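Local coordinates for protein beta-N-acetylglucosaminidase Nag2 (Vibrio harveyi, PDB 6EZR) that probably hydrolyses terminal non-reducing N-acetyl-D-hexosamine residues from N-acetyl-beta-D-hexosaminides, as a family 20 glycoside hydrolase, at residues A162-Y167 / G196-K201. Numbering follows the deposited sequence.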
ATOM      1  N   ALA A 162     -31.841  15.907  19.514  1.00 62.55           N
ATOM      2  CA  ALA A 162     -31.495  17.178  18.863  1.00 60.12           C
ATOM      3  C   ALA A 162     -32.027  17.296  17.435  1.00 56.16           C
ATOM      4  O   ALA A 162     -32.505  18.352  17.035  1.00 54.67           O
ATOM      5  CB  ALA A 162     -29.987  17.362  18.860  1.00 59.65           C
ATOM      6  N   GLY A 163     -31.921  16.207  16.680  1.00 53.72           N
ATOM      7  CA  GLY A 163     -32.452  16.133  15.324  1.00 53.09           C
ATOM      8  C   GLY A 163     -31.464  16.631  14.288  1.00 53.82           C
ATOM      9  O   GLY A 163     -30.715  17.578  14.539  1.00 54.18           O
ATOM     10  N   VAL A 164     -31.469  15.995  13.120  1.00 54.23           N
ATOM     11  CA  VAL A 164     -30.607  16.404  12.003  1.00 54.87           C
ATOM     12  C   VAL A 164     -31.490  16.696  10.787  1.00 54.05           C
ATOM     13  O   VAL A 164     -32.252  15.839  10.342  1.00 53.47           O
ATOM     14  CB  VAL A 164     -29.454  15.396  11.713  1.00 56.61           C
ATOM     15  CG1 VAL A 164     -29.936  13.957  11.700  1.00 58.56           C
ATOM     16  CG2 VAL A 164     -28.725  15.725  10.410  1.00 56.49           C
ATOM     17  N   ALA A 165     -31.385  17.924  10.280  1.00 54.26           N
ATOM     18  CA  ALA A 165     -32.214  18.430   9.184  1.00 52.37           C
ATOM     19  C   ALA A 165     -31.395  18.519   7.908  1.00 51.96           C
ATOM     20  O   ALA A 165     -30.210  18.838   7.952  1.00 55.20           O
ATOM     21  CB  ALA A 165     -32.763  19.801   9.537  1.00 53.21           C
ATOM     22  N   ILE A 166     -32.038  18.262   6.775  1.00 50.50           N
ATOM     23  CA  ILE A 166     -31.352  18.209   5.483  1.00 51.83           C
ATOM     24  C   ILE A 166     -32.207  18.910   4.415  1.00 53.16           C
ATOM     25  O   ILE A 166     -33.334  18.493   4.108  1.00 51.88           O
ATOM     26  CB  ILE A 166     -30.945  16.748   5.107  1.00 52.02           C
ATOM     27  CG1 ILE A 166     -30.413  16.653   3.674  1.00 52.37           C
ATOM     28  CG2 ILE A 166     -32.092  15.767   5.322  1.00 51.28           C
ATOM     29  CD1 ILE A 166     -29.606  15.393   3.418  1.00 53.32           C
ATOM     30  N   TYR A 167     -31.653  19.994   3.873  1.00 51.66           N
ATOM     31  CA  TYR A 167     -32.332  20.816   2.874  1.00 51.37           C
ATOM     32  C   TYR A 167     -31.686  20.728   1.493  1.00 50.99           C
ATOM     33  O   TYR A 167     -31.857  21.621   0.669  1.00 53.44           O
ATOM     34  CB  TYR A 167     -32.391  22.262   3.365  1.00 50.92           C
ATOM     35  CG  TYR A 167     -32.973  22.367   4.757  1.00 52.22           C
ATOM     36  CD1 TYR A 167     -34.249  21.875   5.033  1.00 52.98           C
ATOM     37  CD2 TYR A 167     -32.247  22.928   5.807  1.00 51.80           C
ATOM     38  CE1 TYR A 167     -34.788  21.952   6.308  1.00 53.44           C
ATOM     39  CE2 TYR A 167     -32.784  23.013   7.081  1.00 51.90           C
ATOM     40  CZ  TYR A 167     -34.051  22.524   7.323  1.00 51.87           C
ATOM     41  OH  TYR A 167     -34.580  22.606   8.582  1.00 54.20           O
ATOM     42  N   GLY A 196     -34.770  19.868  13.136  1.00 61.21           N
ATOM     43  CA  GLY A 196     -33.569  19.486  13.885  1.00 58.02           C
ATOM     44  C   GLY A 196     -32.613  20.631  14.178  1.00 55.05           C
ATOM     45  O   GLY A 196     -32.624  21.654  13.501  1.00 53.83           O
ATOM     46  N   LYS A 197     -31.778  20.432  15.195  1.00 55.55           N
ATOM     47  CA  LYS A 197     -30.777  21.414  15.625  1.00 55.74           C
ATOM     48  C   LYS A 197     -29.473  21.334  14.826  1.00 52.64           C
ATOM     49  O   LYS A 197     -28.686  22.274  14.853  1.00 53.47           O
ATOM     50  CB  LYS A 197     -30.467  21.234  17.108  1.00 58.73           C
ATOM     51  CG  LYS A 197     -31.615  21.585  18.036  1.00 60.15           C
ATOM     52  CD  LYS A 197     -31.374  21.030  19.430  1.00 63.63           C
ATOM     53  CE  LYS A 197     -32.368  21.570  20.448  1.00 65.96           C
ATOM     54  NZ  LYS A 197     -31.910  22.864  21.027  1.00 67.70           N
ATOM     55  N   ILE A 198     -29.246  20.214  14.139  1.00 49.87           N
ATOM     56  CA  ILE A 198     -28.085  20.043  13.255  1.00 48.19           C
ATOM     57  C   ILE A 198     -28.565  20.111  11.795  1.00 48.18           C
ATOM     58  O   ILE A 198     -29.375  19.297  11.362  1.00 45.67           O
ATOM     59  CB  ILE A 198     -27.317  18.735  13.565  1.00 46.93           C
ATOM     60  CG1 ILE A 198     -26.816  18.757  15.018  1.00 47.98           C
ATOM     61  CG2 ILE A 198     -26.123  18.568  12.631  1.00 46.99           C
ATOM     62  CD1 ILE A 198     -26.510  17.397  15.602  1.00 48.51           C
ATOM     63  N   ILE A 199     -28.040  21.077  11.043  1.00 48.03           N
ATOM     64  CA  ILE A 199     -28.615  21.481   9.755  1.00 48.09           C
ATOM     65  C   ILE A 199     -27.627  21.274   8.614  1.00 48.07           C
ATOM     66  O   ILE A 199     -26.471  21.673   8.714  1.00 51.50           O
ATOM     67  CB  ILE A 199     -29.080  22.956   9.824  1.00 47.88           C
ATOM     68  CG1 ILE A 199     -30.346  23.049  10.680  1.00 50.62           C
ATOM     69  CG2 ILE A 199     -29.375  23.543   8.448  1.00 47.22           C
ATOM     70  CD1 ILE A 199     -30.571  24.403  11.309  1.00 51.36           C
ATOM     71  N   PHE A 200     -28.110  20.661   7.533  1.00 48.43           N
ATOM     72  CA  PHE A 200     -27.362  20.510   6.284  1.00 49.00           C
ATOM     73  C   PHE A 200     -28.007  21.392   5.215  1.00 50.66           C
ATOM     74  O   PHE A 200     -29.164  21.189   4.850  1.00 51.28           O
ATOM     75  CB  PHE A 200     -27.356  19.048   5.834  1.00 48.46           C
ATOM     76  CG  PHE A 200     -26.449  18.165   6.644  1.00 49.07           C
ATOM     77  CD1 PHE A 200     -26.843  17.691   7.893  1.00 48.97           C
ATOM     78  CD2 PHE A 200     -25.199  17.798   6.158  1.00 48.69           C
ATOM     79  CE1 PHE A 200     -25.999  16.873   8.643  1.00 50.69           C
ATOM     80  CE2 PHE A 200     -24.357  16.982   6.901  1.00 49.24           C
ATOM     81  CZ  PHE A 200     -24.757  16.515   8.145  1.00 48.14           C
ATOM     82  N   LYS A 201     -27.248  22.364   4.718  1.00 53.18           N
ATOM     83  CA  LYS A 201     -27.760  23.390   3.808  1.00 54.83           C
ATOM     84  C   LYS A 201     -26.883  23.497   2.565  1.00 53.54           C
ATOM     85  O   LYS A 201     -25.667  23.450   2.658  1.00 54.28           O
ATOM     86  CB  LYS A 201     -27.797  24.738   4.535  1.00 56.74           C
ATOM     87  CG  LYS A 201     -28.232  25.911   3.669  1.00 61.09           C
ATOM     88  CD  LYS A 201     -28.051  27.240   4.371  1.00 64.81           C
ATOM     89  CE  LYS A 201     -28.381  28.390   3.434  1.00 66.78           C
ATOM     90  NZ  LYS A 201     -28.017  29.694   4.049  1.00 70.48           N
TER
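K197 N donates to A162 O at 2.9 Å, with the donor 40° out of the carbonyl plane; K197 NZ runs on to a salt bridge with E218. With no side chain on either residue, G163 CA comes within 3.8 Å of G196 CA, and the G163 carbonyl accepts I198 N. The parallel ladder starts at V164, paired with I198. V164, with CG1 between backbone N and carbonyl carbon (chi1 46°), turns CG2 to the edge of the F200 ring, 3.4 Å from F200 CE1, on the face shared with I198, where K175 of helix 172-186 also touches V164 and F200. A165 is gripped twice: its N gives a short, nearly straight bond to I198 O (2.7 Å), and its O receives F200 N while lying in the plane of the F200 ring, at the edge. I166 packs CB to CB with F200, whose ring also meets F230 and C234 of helix 227-240. At the end, Y167 N bonds to F200 O, and the Y167 ring swings back across the A165 face until I199 CG2 sits at its edge, 3.7 Å from Y167 CE2. The two strands and helix 172-186 form a beta-alpha-beta crossover in the family 20 domain 2, away from the sugar-binding site.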